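Local coordinates for cysteine synthase (Fusobacterium nucleatum subsp. nucleatum strain ATCC 25586, PDB 5XEM), which produces hydrogen sulfide, probably also makes L-cysteine and acetate from O-acetyl-L-serine and hydrogen sulfide, and uses pyridoxal 5'-phosphate as its cofactor, at residues A[15-20]-A[46-51]; A[33-38]-A[158-163]; A[174-179]-A[276-281]; A[190-193]-A[198-201]; A[204-209]-A[218-223]. One frame throughout, in Å; residues are numbered along the deposited sequence.

Contact 1: residues A[15-20]-A[46-51]; sequences GNTPLV and KDRIAL. With PLP (pyridoxal-5'-phosphate), chain D.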
# COMPACT_ATOMS: atom_id res chain seq x y z
N GLY A 15 -10.84 -0.91 6.36
CA GLY A 15 -11.69 -2.07 6.30
C GLY A 15 -12.15 -2.42 4.91
O GLY A 15 -11.66 -1.88 3.92
N ASN A 16 -13.08 -3.36 4.82
CA ASN A 16 -13.52 -3.89 3.54
C ASN A 16 -12.37 -4.32 2.64
O ASN A 16 -12.27 -3.96 1.46
CB ASN A 16 -14.46 -2.90 2.88
CG ASN A 16 -15.73 -2.76 3.68
OD1 ASN A 16 -16.47 -3.73 3.85
ND2 ASN A 16 -15.94 -1.61 4.27
N THR A 17 -11.48 -5.09 3.22
CA THR A 17 -10.28 -5.53 2.54
C THR A 17 -10.58 -6.78 1.73
O THR A 17 -11.47 -7.55 2.08
CB THR A 17 -9.16 -5.87 3.53
OG1 THR A 17 -9.65 -6.80 4.50
CG2 THR A 17 -8.72 -4.56 4.26
N PRO A 18 -9.80 -7.02 0.70
CA PRO A 18 -10.09 -8.19 -0.14
C PRO A 18 -9.60 -9.53 0.40
O PRO A 18 -8.62 -9.59 1.18
CB PRO A 18 -9.39 -7.84 -1.45
CG PRO A 18 -8.26 -6.95 -1.05
CD PRO A 18 -8.77 -6.15 0.11
N LEU A 19 -10.30 -10.59 -0.01
CA LEU A 19 -9.93 -11.98 0.26
C LEU A 19 -9.44 -12.52 -1.08
O LEU A 19 -10.16 -12.46 -2.06
CB LEU A 19 -11.15 -12.83 0.64
CG LEU A 19 -11.35 -13.38 2.04
CD1 LEU A 19 -12.44 -14.45 2.01
CD2 LEU A 19 -10.07 -13.92 2.66
N VAL A 20 -8.24 -13.05 -1.14
CA VAL A 20 -7.67 -13.54 -2.39
C VAL A 20 -7.43 -15.03 -2.30
O VAL A 20 -6.89 -15.52 -1.31
CB VAL A 20 -6.33 -12.84 -2.67
CG1 VAL A 20 -5.75 -13.28 -4.01
CG2 VAL A 20 -6.53 -11.33 -2.64
N LYS A 46 -4.08 -2.81 11.73
CA LYS A 46 -4.12 -1.96 12.93
C LYS A 46 -4.85 -0.66 12.71
O LYS A 46 -5.37 -0.07 13.67
CB LYS A 46 -2.71 -1.73 13.52
CG LYS A 46 -2.00 -3.01 13.95
CD LYS A 46 -2.84 -3.83 14.93
CE LYS A 46 -1.96 -4.65 15.87
NZ LYS A 46 -2.60 -5.07 17.15
N ASP A 47 -5.02 -0.27 11.44
CA ASP A 47 -5.88 0.86 11.13
C ASP A 47 -7.27 0.63 11.79
O ASP A 47 -7.91 1.59 12.27
CB ASP A 47 -6.14 0.94 9.62
CG ASP A 47 -4.99 1.51 8.82
OD1 ASP A 47 -3.88 1.69 9.37
OD2 ASP A 47 -5.22 1.77 7.60
N ARG A 48 -7.77 -0.61 11.75
CA ARG A 48 -9.11 -0.92 12.31
C ARG A 48 -9.18 -0.63 13.81
O ARG A 48 -10.17 -0.04 14.30
CB ARG A 48 -9.52 -2.37 12.09
CG ARG A 48 -9.69 -2.79 10.66
CD ARG A 48 -9.90 -4.28 10.57
NE ARG A 48 -9.93 -4.80 9.22
CZ ARG A 48 -11.01 -4.97 8.45
NH1 ARG A 48 -12.23 -4.57 8.86
NH2 ARG A 48 -10.87 -5.49 7.26
N ILE A 49 -8.14 -1.04 14.54
CA ILE A 49 -8.11 -0.84 16.00
C ILE A 49 -7.77 0.58 16.39
O ILE A 49 -8.31 1.11 17.38
CB ILE A 49 -7.25 -1.90 16.77
CG1 ILE A 49 -5.73 -1.66 16.75
CG2 ILE A 49 -7.64 -3.31 16.32
CD1 ILE A 49 -4.99 -2.47 17.83
N ALA A 50 -6.88 1.22 15.62
CA ALA A 50 -6.60 2.64 15.82
C ALA A 50 -7.89 3.46 15.72
O ALA A 50 -8.16 4.30 16.56
CB ALA A 50 -5.57 3.12 14.80
N LEU A 51 -8.66 3.19 14.67
CA LEU A 51 -9.91 3.91 14.46
C LEU A 51 -10.88 3.65 15.59
O LEU A 51 -11.43 4.59 16.17
CB LEU A 51 -10.56 3.50 13.16
CG LEU A 51 -11.83 4.28 12.79
CD1 LEU A 51 -11.56 5.78 12.72
CD2 LEU A 51 -12.40 3.74 11.49
N1 PLP D . 1.63 -8.92 12.34
C2 PLP D . 2.04 -7.64 12.36
C2A PLP D . 2.83 -7.08 11.17
C3 PLP D . 1.75 -6.80 13.44
O3 PLP D . 2.16 -5.51 13.43
C4 PLP D . 1.02 -7.29 14.53
C4A PLP D . 0.69 -6.42 15.72
C5 PLP D . 0.60 -8.63 14.47
C6 PLP D . 0.92 -9.41 13.36
C5A PLP D . -0.20 -9.28 15.58
O4P PLP D . -1.57 -8.74 15.59
P PLP D . -2.47 -8.64 16.94
O1P PLP D . -3.81 -8.32 16.59
O2P PLP D . -1.78 -7.65 17.75
O3P PLP D . -2.28 -9.97 17.58
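On helix 46-60, next to the cofactor site, Arg-48 reaches out to the turn Gly-15 to Thr-17 that leads into strand 19-21. Its guanidinium meets that turn in two ways. Gly-15 lies over one face, its CA 3.6 Å from Arg-48 NH1 and displaced toward the rim of the group, so that backbone rather than side chain does the covering. Thr-17 comes to the edge instead: its OG1 lies in the guanidinium plane, 3.3 Å from Arg-48 NH2, and its methyl CG2 stands 3.8 Å from the same nitrogen. The arginine bridges this gap because its chain runs extended from CG to NE. The polar ends have stronger partners close by, since Glu-37 forms a salt bridge with Arg-48 NE and a hydrogen bond with Thr-17 OG1, while Glu-163 forms a salt bridge with NH2 and Thr-159 accepts from NH1. In this fold type II pyridoxal-phosphate enzyme, the same segment carries Lys-46, the predicted attachment lysine. Here the cofactor is a Schiff base with lanthionine, and the lysine is not attached to it. Bent at chi2 (-55°), the Lys-46 chain brings NZ to donate a hydrogen bond of 2.8 Å to phosphate oxygen O2P of PLP, and Gln-146 is a second partner of that amine. On the other segment, Leu-19 forms backbone hydrogen bonds with the second subunit, and Pro-18 packs on Leu-13 of that neighbour.

Contact 2: residues A[33-38]-A[158-163]; sequences YVKLEG and ETTAEE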
# COMPACT_ATOMS: atom_id res chain seq x y z
N TYR A 33 -7.55 -18.86 1.40
CA TYR A 33 -7.85 -17.47 1.05
C TYR A 33 -7.07 -16.57 2.00
O TYR A 33 -7.07 -16.81 3.21
CB TYR A 33 -9.33 -17.19 1.24
CG TYR A 33 -10.21 -17.99 0.32
CD1 TYR A 33 -10.52 -17.52 -0.96
CD2 TYR A 33 -10.75 -19.21 0.72
CE1 TYR A 33 -11.31 -18.26 -1.82
CE2 TYR A 33 -11.56 -19.95 -0.13
CZ TYR A 33 -11.83 -19.47 -1.39
OH TYR A 33 -12.63 -20.20 -2.24
N VAL A 34 -6.42 -15.53 1.47
CA VAL A 34 -5.66 -14.62 2.31
C VAL A 34 -6.44 -13.31 2.37
O VAL A 34 -6.82 -12.75 1.34
CB VAL A 34 -4.25 -14.41 1.74
CG1 VAL A 34 -3.44 -13.41 2.58
CG2 VAL A 34 -3.51 -15.75 1.64
N LYS A 35 -6.70 -12.84 3.58
CA LYS A 35 -7.38 -11.56 3.76
C LYS A 35 -6.29 -10.49 3.87
O LYS A 35 -5.47 -10.53 4.80
CB LYS A 35 -8.27 -11.58 4.99
CG LYS A 35 -9.11 -10.29 5.07
CD LYS A 35 -10.36 -10.42 5.90
CE LYS A 35 -11.14 -9.13 6.03
NZ LYS A 35 -11.77 -8.68 4.75
N LEU A 36 -6.24 -9.61 2.89
CA LEU A 36 -5.10 -8.70 2.71
C LEU A 36 -5.29 -7.40 3.47
O LEU A 36 -5.79 -6.43 2.93
CB LEU A 36 -4.86 -8.42 1.24
CG LEU A 36 -4.48 -9.63 0.36
CD1 LEU A 36 -4.45 -9.22 -1.13
CD2 LEU A 36 -3.16 -10.22 0.82
N GLU A 37 -4.92 -7.40 4.75
CA GLU A 37 -5.09 -6.20 5.57
C GLU A 37 -4.06 -5.11 5.22
O GLU A 37 -4.17 -3.97 5.64
CB GLU A 37 -5.05 -6.54 7.05
CG GLU A 37 -6.20 -7.44 7.45
CD GLU A 37 -7.51 -6.68 7.48
OE1 GLU A 37 -7.57 -5.66 8.20
OE2 GLU A 37 -8.47 -7.10 6.79
N GLY A 38 -3.08 -5.47 4.41
CA GLY A 38 -2.21 -4.49 3.81
C GLY A 38 -2.91 -3.54 2.85
O GLY A 38 -2.34 -2.52 2.51
N GLU A 158 -16.44 -6.96 14.97
CA GLU A 158 -17.45 -6.17 14.23
C GLU A 158 -17.26 -6.06 12.74
O GLU A 158 -18.25 -5.93 12.01
CB GLU A 158 -17.55 -4.77 14.83
CG GLU A 158 -18.15 -4.84 16.24
CD GLU A 158 -18.19 -3.51 16.94
OE1 GLU A 158 -17.74 -2.50 16.36
OE2 GLU A 158 -18.65 -3.48 18.10
N THR A 159 -16.02 -6.06 12.27
CA THR A 159 -15.77 -5.74 10.86
C THR A 159 -15.04 -6.87 10.21
O THR A 159 -15.62 -7.53 9.36
CB THR A 159 -15.07 -4.37 10.71
OG1 THR A 159 -13.79 -4.41 11.35
CG2 THR A 159 -15.98 -3.28 11.37
N THR A 160 -13.82 -7.17 10.66
CA THR A 160 -12.98 -8.20 10.01
C THR A 160 -13.70 -9.54 9.82
O THR A 160 -13.76 -10.11 8.69
CB THR A 160 -11.69 -8.44 10.84
OG1 THR A 160 -11.08 -7.18 11.14
CG2 THR A 160 -10.68 -9.28 10.07
N ALA A 161 -14.26 -10.05 10.91
CA ALA A 161 -15.01 -11.32 10.88
C ALA A 161 -16.24 -11.29 9.96
O ALA A 161 -16.49 -12.26 9.24
CB ALA A 161 -15.42 -11.75 12.28
N GLU A 162 -16.97 -10.19 10.00
CA GLU A 162 -18.16 -10.03 9.15
C GLU A 162 -17.81 -10.03 7.68
O GLU A 162 -18.56 -10.58 6.86
CB GLU A 162 -18.97 -8.80 9.53
CG GLU A 162 -19.63 -8.87 10.91
CD GLU A 162 -20.77 -9.90 11.03
OE1 GLU A 162 -21.18 -10.51 10.02
OE2 GLU A 162 -21.25 -10.11 12.17
N GLU A 163 -16.68 -9.41 7.32
CA GLU A 163 -16.24 -9.38 5.95
C GLU A 163 -15.85 -10.75 5.46
O GLU A 163 -16.13 -11.09 4.32
CB GLU A 163 -15.08 -8.38 5.79
CG GLU A 163 -15.46 -6.95 6.16
CD GLU A 163 -14.24 -6.05 6.28
OE1 GLU A 163 -13.17 -6.48 5.81
OE2 GLU A 163 -14.36 -4.94 6.84
O HOH W 1 -13.28 -10.79 3.36
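The backbones of strand 31-36 and helix 151-167 stay well apart here, with the CA atoms of Lys-35 and Thr-160, the nearest pair, 9.0 Å from each other, and the helix widens into a pi-type turn at 158-160. This is a helix packed against the six-stranded mixed sheet, and one long side chain spans most of the gap. Lys-35 sets out with CG anti to the backbone N (chi1 -173°) and runs on extended until chi4, where a turn to 68° swings NZ toward Glu-163. The two side chains meet at about a right angle. NZ donates to OE1 of Glu-163 at 2.8 Å in a buried salt bridge, and OE1 accepts with its anti lone pair, the one away from the other carboxylate oxygen. That oxygen OE1 also receives Arg-48, and Thr-17 OG1 is a further partner of Lys-35 NZ, so each charged end has more than one partner. The nearby carboxylate of Glu-37 has its OE2 4.8 Å from Glu-163 OE1; the cations among them probably offset the like charges. Next to the ammonium, CE of Lys-35 rests 3.9 Å from Thr-160 O and 4.1 Å from the methyl CG2 of Thr-160, a residue whose hydroxyl is hydrogen-bonded to His-156. A water accepts from Lys-35 NZ at 2.9 Å and gives a weak hydrogen bond to Glu-163 O at 3.0 Å.

Contact 3: residues A[174-179]-A[276-281]; sequences VFICGT and KAALDY. With PLP (pyridoxal-5'-phosphate), chain D.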
# COMPACT_ATOMS: atom_id res chain seq x y z
N VAL A 174 -11.80 -23.03 8.56
CA VAL A 174 -10.64 -22.79 9.40
C VAL A 174 -10.20 -21.30 9.29
O VAL A 174 -10.29 -20.72 8.23
CB VAL A 174 -9.47 -23.70 8.98
CG1 VAL A 174 -8.27 -23.47 9.89
CG2 VAL A 174 -9.87 -25.20 9.01
N PHE A 175 -9.79 -20.70 10.39
CA PHE A 175 -9.26 -19.33 10.42
C PHE A 175 -7.94 -19.41 11.16
O PHE A 175 -7.87 -20.00 12.24
CB PHE A 175 -10.25 -18.40 11.14
CG PHE A 175 -9.70 -17.03 11.45
CD1 PHE A 175 -9.42 -16.15 10.41
CD2 PHE A 175 -9.49 -16.61 12.76
CE1 PHE A 175 -8.91 -14.88 10.67
CE2 PHE A 175 -8.99 -15.34 13.03
CZ PHE A 175 -8.69 -14.48 11.98
N ILE A 176 -6.87 -18.86 10.57
CA ILE A 176 -5.54 -18.93 11.14
C ILE A 176 -5.02 -17.51 11.15
O ILE A 176 -5.07 -16.84 10.11
CB ILE A 176 -4.61 -19.90 10.37
CG1 ILE A 176 -5.12 -21.34 10.55
CG2 ILE A 176 -3.17 -19.77 10.87
CD1 ILE A 176 -4.51 -22.39 9.66
N CYS A 177 -4.53 -17.06 12.31
CA CYS A 177 -4.14 -15.66 12.51
C CYS A 177 -2.90 -15.54 13.40
O CYS A 177 -2.80 -16.21 14.45
CB CYS A 177 -5.31 -14.91 13.15
SG CYS A 177 -5.13 -13.12 13.21
N GLY A 178 -1.96 -14.69 12.99
CA GLY A 178 -0.78 -14.44 13.79
C GLY A 178 -1.14 -13.64 15.03
O GLY A 178 -2.13 -12.93 15.03
N THR A 179 -0.34 -13.75 16.09
CA THR A 179 -0.60 -13.05 17.34
C THR A 179 0.57 -12.19 17.82
O THR A 179 1.75 -12.53 17.66
CB THR A 179 -0.97 -14.02 18.50
OG1 THR A 179 0.14 -14.91 18.78
CG2 THR A 179 -2.22 -14.81 18.13
N LYS A 276 2.60 -19.89 6.40
CA LYS A 276 3.36 -21.14 6.51
C LYS A 276 2.68 -22.09 7.50
O LYS A 276 2.54 -23.29 7.24
CB LYS A 276 4.81 -20.83 6.92
CG LYS A 276 5.61 -22.02 7.40
CD LYS A 276 5.81 -23.08 6.33
CE LYS A 276 6.72 -24.17 6.89
NZ LYS A 276 6.44 -25.47 6.22
N ALA A 277 2.22 -21.54 8.62
CA ALA A 277 1.50 -22.33 9.62
C ALA A 277 0.22 -22.88 9.01
O ALA A 277 -0.19 -24.02 9.30
CB ALA A 277 1.18 -21.48 10.84
N ALA A 278 -0.43 -22.09 8.16
CA ALA A 278 -1.65 -22.53 7.48
C ALA A 278 -1.39 -23.64 6.49
O ALA A 278 -2.22 -24.54 6.34
CB ALA A 278 -2.36 -21.38 6.77
N LEU A 279 -0.27 -23.54 5.78
CA LEU A 279 0.11 -24.57 4.82
C LEU A 279 0.43 -25.86 5.55
O LEU A 279 0.08 -26.91 5.06
CB LEU A 279 1.33 -24.16 4.03
CG LEU A 279 1.11 -23.39 2.74
CD1 LEU A 279 2.44 -23.27 1.99
CD2 LEU A 279 0.10 -24.09 1.85
N ASP A 280 1.12 -25.78 6.69
CA ASP A 280 1.41 -26.96 7.49
C ASP A 280 0.13 -27.61 7.98
O ASP A 280 -0.01 -28.83 7.92
CB ASP A 280 2.26 -26.62 8.71
CG ASP A 280 3.66 -26.26 8.37
OD1 ASP A 280 4.08 -26.46 7.21
OD2 ASP A 280 4.37 -25.77 9.28
N TYR A 281 -0.81 -26.79 8.44
CA TYR A 281 -2.12 -27.27 8.86
C TYR A 281 -2.85 -27.93 7.71
O TYR A 281 -3.38 -29.04 7.86
CB TYR A 281 -2.96 -26.15 9.47
CG TYR A 281 -4.31 -26.64 9.92
CD1 TYR A 281 -4.48 -27.20 11.18
CD2 TYR A 281 -5.42 -26.60 9.07
CE1 TYR A 281 -5.72 -27.68 11.59
CE2 TYR A 281 -6.65 -27.08 9.47
CZ TYR A 281 -6.79 -27.62 10.73
OH TYR A 281 -8.03 -28.07 11.13
N1 PLP D . 1.63 -8.92 12.34
C2 PLP D . 2.04 -7.64 12.36
C2A PLP D . 2.83 -7.08 11.17
C3 PLP D . 1.75 -6.80 13.44
O3 PLP D . 2.16 -5.51 13.43
C4 PLP D . 1.02 -7.29 14.53
C4A PLP D . 0.69 -6.42 15.72
C5 PLP D . 0.60 -8.63 14.47
C6 PLP D . 0.92 -9.41 13.36
C5A PLP D . -0.20 -9.28 15.58
O4P PLP D . -1.57 -8.74 15.59
P PLP D . -2.47 -8.64 16.94
O1P PLP D . -3.81 -8.32 16.59
O2P PLP D . -1.78 -7.65 17.75
O3P PLP D . -2.28 -9.97 17.58
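One methyl group carries much of this contact: CD1 of Ile-176 reaches the helix backbone itself, touching CA and CB of Ala-278 about equally, at 3.6 Å and 3.7 Å. The two elements are strand 174-178, an inner parallel strand of the six-stranded mixed sheet, and helix 269-284, which covers one side of that sheet. Over these short segments they run roughly antiparallel, at 147°, with axes 8.9 Å apart at closest approach, a spacing that the small side chain of Ala-278 permits. Ile-176 CD1 also reaches Tyr-281 CB at 4.1 Å. From there the tyrosine ring, its CG anti to the backbone N (chi1 -179°), extends to the beginning of the strand and meets Val-174 coming from the opposite direction, with CG2 of Val-174 3.8 Å from Tyr-281 CE2. Phe-202 of the adjoining strand meets the same ring. The packing is wholly apolar, and Ile-292 flanks both Val-174 and Ile-176. At its other end the strand runs into the cofactor site: Thr-179 CA lies 3.5 Å from phosphate oxygen O3P of PLP, and the backbone N atoms of Gly-180 and Gly-182, just beyond, are hydrogen-bonded to PLP. Along the helix, one turn apart, Lys-276 NZ donates to the syn lone pair of Asp-280 OD1 at 2.7 Å in a salt bridge.

Contact 4: residues A[190-193]-A[198-201]; sequences KKLK and NIKT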
# COMPACT_ATOMS: atom_id res chain seq x y z
N LYS A 190 -13.89 -15.05 17.82
CA LYS A 190 -15.10 -15.01 18.65
C LYS A 190 -16.34 -14.87 17.79
O LYS A 190 -17.31 -15.63 17.94
CB LYS A 190 -15.05 -13.89 19.68
CG LYS A 190 -16.24 -13.83 20.65
CD LYS A 190 -15.99 -12.80 21.74
CE LYS A 190 -17.18 -12.66 22.69
NZ LYS A 190 -17.11 -11.46 23.55
N LYS A 191 -16.30 -13.94 16.83
CA LYS A 191 -17.44 -13.74 15.95
C LYS A 191 -17.69 -14.94 15.07
O LYS A 191 -18.83 -15.40 14.93
CB LYS A 191 -17.30 -12.47 15.11
CG LYS A 191 -18.36 -12.30 14.01
CD LYS A 191 -19.79 -12.25 14.51
CE LYS A 191 -20.10 -11.01 15.33
NZ LYS A 191 -20.00 -9.72 14.59
N LEU A 192 -16.63 -15.47 14.49
CA LEU A 192 -16.76 -16.59 13.58
C LEU A 192 -17.36 -17.83 14.28
O LEU A 192 -18.22 -18.50 13.71
CB LEU A 192 -15.40 -16.95 12.97
CG LEU A 192 -14.77 -15.94 11.99
CD1 LEU A 192 -13.42 -16.46 11.49
CD2 LEU A 192 -15.72 -15.60 10.85
N LYS A 193 -16.92 -18.09 15.51
CA LYS A 193 -17.40 -19.23 16.28
C LYS A 193 -18.84 -19.02 16.77
O LYS A 193 -19.57 -20.01 16.97
CB LYS A 193 -16.46 -19.54 17.44
CG LYS A 193 -15.31 -20.42 17.01
CD LYS A 193 -14.37 -20.84 18.14
CE LYS A 193 -13.51 -21.99 17.65
NZ LYS A 193 -12.37 -22.41 18.51
N ASN A 198 -18.85 -25.03 14.16
CA ASN A 198 -17.87 -26.06 13.78
C ASN A 198 -16.53 -25.50 13.23
O ASN A 198 -15.63 -26.28 12.90
CB ASN A 198 -18.46 -27.02 12.73
CG ASN A 198 -19.67 -27.79 13.25
OD1 ASN A 198 -19.70 -28.26 14.40
ND2 ASN A 198 -20.68 -27.91 12.41
N ILE A 199 -16.41 -24.18 13.13
CA ILE A 199 -15.17 -23.57 12.60
C ILE A 199 -14.05 -23.82 13.61
O ILE A 199 -14.28 -23.73 14.83
CB ILE A 199 -15.35 -22.05 12.33
CG1 ILE A 199 -14.20 -21.51 11.47
CG2 ILE A 199 -15.45 -21.26 13.62
CD1 ILE A 199 -14.31 -20.03 11.17
N LYS A 200 -12.87 -24.15 13.09
CA LYS A 200 -11.64 -24.23 13.87
C LYS A 200 -10.87 -22.89 13.74
O LYS A 200 -10.73 -22.37 12.63
CB LYS A 200 -10.76 -25.40 13.40
CG LYS A 200 -11.43 -26.80 13.46
CD LYS A 200 -11.76 -27.21 14.88
CE LYS A 200 -12.40 -28.61 14.93
NZ LYS A 200 -13.89 -28.55 14.72
N THR A 201 -10.38 -22.36 14.86
CA THR A 201 -9.66 -21.08 14.89
C THR A 201 -8.32 -21.25 15.61
O THR A 201 -8.28 -21.77 16.75
CB THR A 201 -10.51 -19.98 15.55
OG1 THR A 201 -10.83 -20.35 16.91
CG2 THR A 201 -11.82 -19.75 14.78
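Lys-193 slants across the chain that re-enters the sheet, touching Ile-199 with its middle and Thr-201 with its end. Its CG presses on the branch methyl CG2 of Ile-199 at 3.5 Å, a tight carbon contact, while its CE passes 3.4 Å from Ile-199 O. Extended beyond CG, the lysine then delivers NZ to the hydroxyl of Thr-201, donating a hydrogen bond of 3.0 Å to OG1. Leu-192 takes the other arm of Ile-199: with CG1 anti to the backbone N (chi1 -166°), the isoleucine sends CD1 to Leu-192, 3.7 Å from Leu-192 CD1 and equally close to Leu-192 CB. Farther out, the ammonium of Lys-193 has a stronger partner in Asp-242, which forms a salt bridge with it and also accepts from the backbone N of Thr-201; Leu-240 O gives the lysine another acceptor. Asp-242 binds calcium in a crystal structure of this protein, though none is bound to this chain. Leu-192 packs outward on Ala-161 and Leu-165 of helix 151-167. Together these contacts close the return from helix 183-195 to strand 200-206, the second half of a beta-alpha-beta crossover that starts from the neighbouring parallel strand 174-178.

Contact 5: residues A[204-209]-A[218-223]; sequences VEPASS and GPHKIQ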
# COMPACT_ATOMS: atom_id res chain seq x y z
N VAL A 204 -1.16 -18.14 15.76
CA VAL A 204 0.19 -18.52 15.45
C VAL A 204 1.11 -17.64 16.30
O VAL A 204 0.85 -16.45 16.48
CB VAL A 204 0.55 -18.32 13.95
CG1 VAL A 204 1.94 -18.92 13.68
CG2 VAL A 204 -0.53 -18.90 13.02
N GLU A 205 2.16 -18.24 16.84
CA GLU A 205 3.20 -17.49 17.56
C GLU A 205 4.57 -17.86 17.00
O GLU A 205 4.71 -18.84 16.26
CB GLU A 205 3.08 -17.76 19.07
CG GLU A 205 3.51 -19.14 19.52
CD GLU A 205 3.35 -19.36 21.02
OE1 GLU A 205 3.03 -18.39 21.74
OE2 GLU A 205 3.56 -20.51 21.47
N PRO A 206 5.60 -17.05 17.30
CA PRO A 206 6.92 -17.40 16.80
C PRO A 206 7.44 -18.67 17.47
O PRO A 206 7.37 -18.78 18.71
CB PRO A 206 7.78 -16.20 17.21
CG PRO A 206 6.83 -15.10 17.45
CD PRO A 206 5.59 -15.74 17.96
N ALA A 207 7.98 -19.58 16.68
CA ALA A 207 8.57 -20.80 17.26
C ALA A 207 9.68 -20.48 18.24
O ALA A 207 9.83 -21.23 19.20
CB ALA A 207 9.07 -21.75 16.17
N SER A 208 10.46 -19.41 18.02
CA SER A 208 11.54 -19.07 18.97
C SER A 208 11.09 -18.11 20.10
O SER A 208 11.90 -17.65 20.91
CB SER A 208 12.75 -18.50 18.24
OG SER A 208 12.35 -17.52 17.34
N SER A 209 9.80 -17.81 20.15
CA SER A 209 9.23 -17.17 21.33
C SER A 209 7.88 -17.78 21.66
O SER A 209 6.84 -17.10 21.62
CB SER A 209 9.12 -15.67 21.15
OG SER A 209 8.95 -15.06 22.42
N GLY A 218 11.66 -15.70 23.83
CA GLY A 218 12.98 -15.68 23.27
C GLY A 218 13.01 -14.68 22.12
O GLY A 218 11.99 -14.10 21.78
N PRO A 219 14.18 -14.52 21.50
CA PRO A 219 14.30 -13.61 20.37
C PRO A 219 13.67 -14.21 19.12
O PRO A 219 13.72 -15.43 18.89
CB PRO A 219 15.82 -13.47 20.23
CG PRO A 219 16.33 -14.82 20.62
CD PRO A 219 15.39 -15.33 21.68
N HIS A 220 13.04 -13.36 18.30
CA HIS A 220 12.50 -13.82 17.02
C HIS A 220 12.50 -12.65 16.07
O HIS A 220 12.64 -11.49 16.48
CB HIS A 220 11.09 -14.39 17.18
CG HIS A 220 10.05 -13.34 17.46
ND1 HIS A 220 9.36 -12.72 16.46
CD2 HIS A 220 9.61 -12.78 18.66
CE1 HIS A 220 8.56 -11.78 17.01
NE2 HIS A 220 8.70 -11.82 18.34
N LYS A 221 12.37 -12.96 14.78
CA LYS A 221 12.45 -11.96 13.70
C LYS A 221 11.09 -11.74 13.02
O LYS A 221 11.02 -11.06 11.97
CB LYS A 221 13.48 -12.41 12.66
CG LYS A 221 14.88 -12.60 13.22
CD LYS A 221 15.88 -13.06 12.18
CE LYS A 221 17.24 -13.32 12.82
NZ LYS A 221 18.19 -13.91 11.84
N ILE A 222 10.02 -12.30 13.57
CA ILE A 222 8.70 -12.20 12.93
C ILE A 222 8.06 -10.92 13.46
O ILE A 222 7.22 -10.93 14.38
CB ILE A 222 7.80 -13.43 13.14
CG1 ILE A 222 8.58 -14.73 12.81
CG2 ILE A 222 6.50 -13.30 12.35
CD1 ILE A 222 7.83 -16.01 13.11
N GLN A 223 8.47 -9.80 12.87
CA GLN A 223 8.09 -8.48 13.37
C GLN A 223 6.59 -8.30 13.53
O GLN A 223 5.83 -8.61 12.61
CB GLN A 223 8.66 -7.38 12.47
CG GLN A 223 10.17 -7.37 12.38
CD GLN A 223 10.71 -6.18 11.58
OE1 GLN A 223 10.21 -5.04 11.70
NE2 GLN A 223 11.76 -6.44 10.78
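Pro-206 points its CG at one face of His-220, above the middle of the imidazole, 3.6 Å from the ring centroid and only 7° off the ring normal, a well-formed CH-pi contact. The histidine reaches this position because its CG takes the place between backbone N and carbonyl carbon (chi1 71°), which turns the ring back beside its own loop, toward the backbone N of Ile-222. There a second grip fixes its rotation: Ile-222 N donates to His-220 ND1 at 3.0 Å, somewhat tilted from the ring plane. CD1 of Ile-222 completes the apolar side, 4.1 Å from Pro-206 CB. Two serines hold the loop by opposite roles. The hydroxyl of Ser-208, turned inward over its backbone, donates to Pro-219 O at 2.9 Å, lying in the carbonyl plane on a lone pair. That of Ser-209, anti to its own backbone N, accepts instead from Gly-218 N at 3.1 Å in a fairly straight bond of 162°. Both belong to the type I beta turn from Pro-206 to Ser-209. Beyond Ile-222, centre of an inverse gamma turn, Gln-223 touches PLP, and the side chain of His-220 lies about 5 Å from the bound lanthionine, so the contact belongs to the active-site loops that follow the carboxyl ends of parallel strands in alpha/beta folds.

How the contacts relate
All five contacts reach the six-stranded mixed sheet. Contacts 1 and 2 cross along the chain and nearly merge, their centres 6 Å apart, in one charged network around neighbouring strands 19-21 and 31-36; both also touch the second subunit. Contact 2 passes on to contact 4, their centres about 14 Å apart, through the salt bridge between Glu-162 and Lys-191. Contacts 4 and 5 follow in series, nested within the loop that contact 3 closes; they share strand 200-206 yet have their centres about 25 Å apart. Strand 174-178 of contact 3 pairs with that strand. PLP is touched from contacts 1, 3 and 5, so helix, strand end and loop converge on the cofactor.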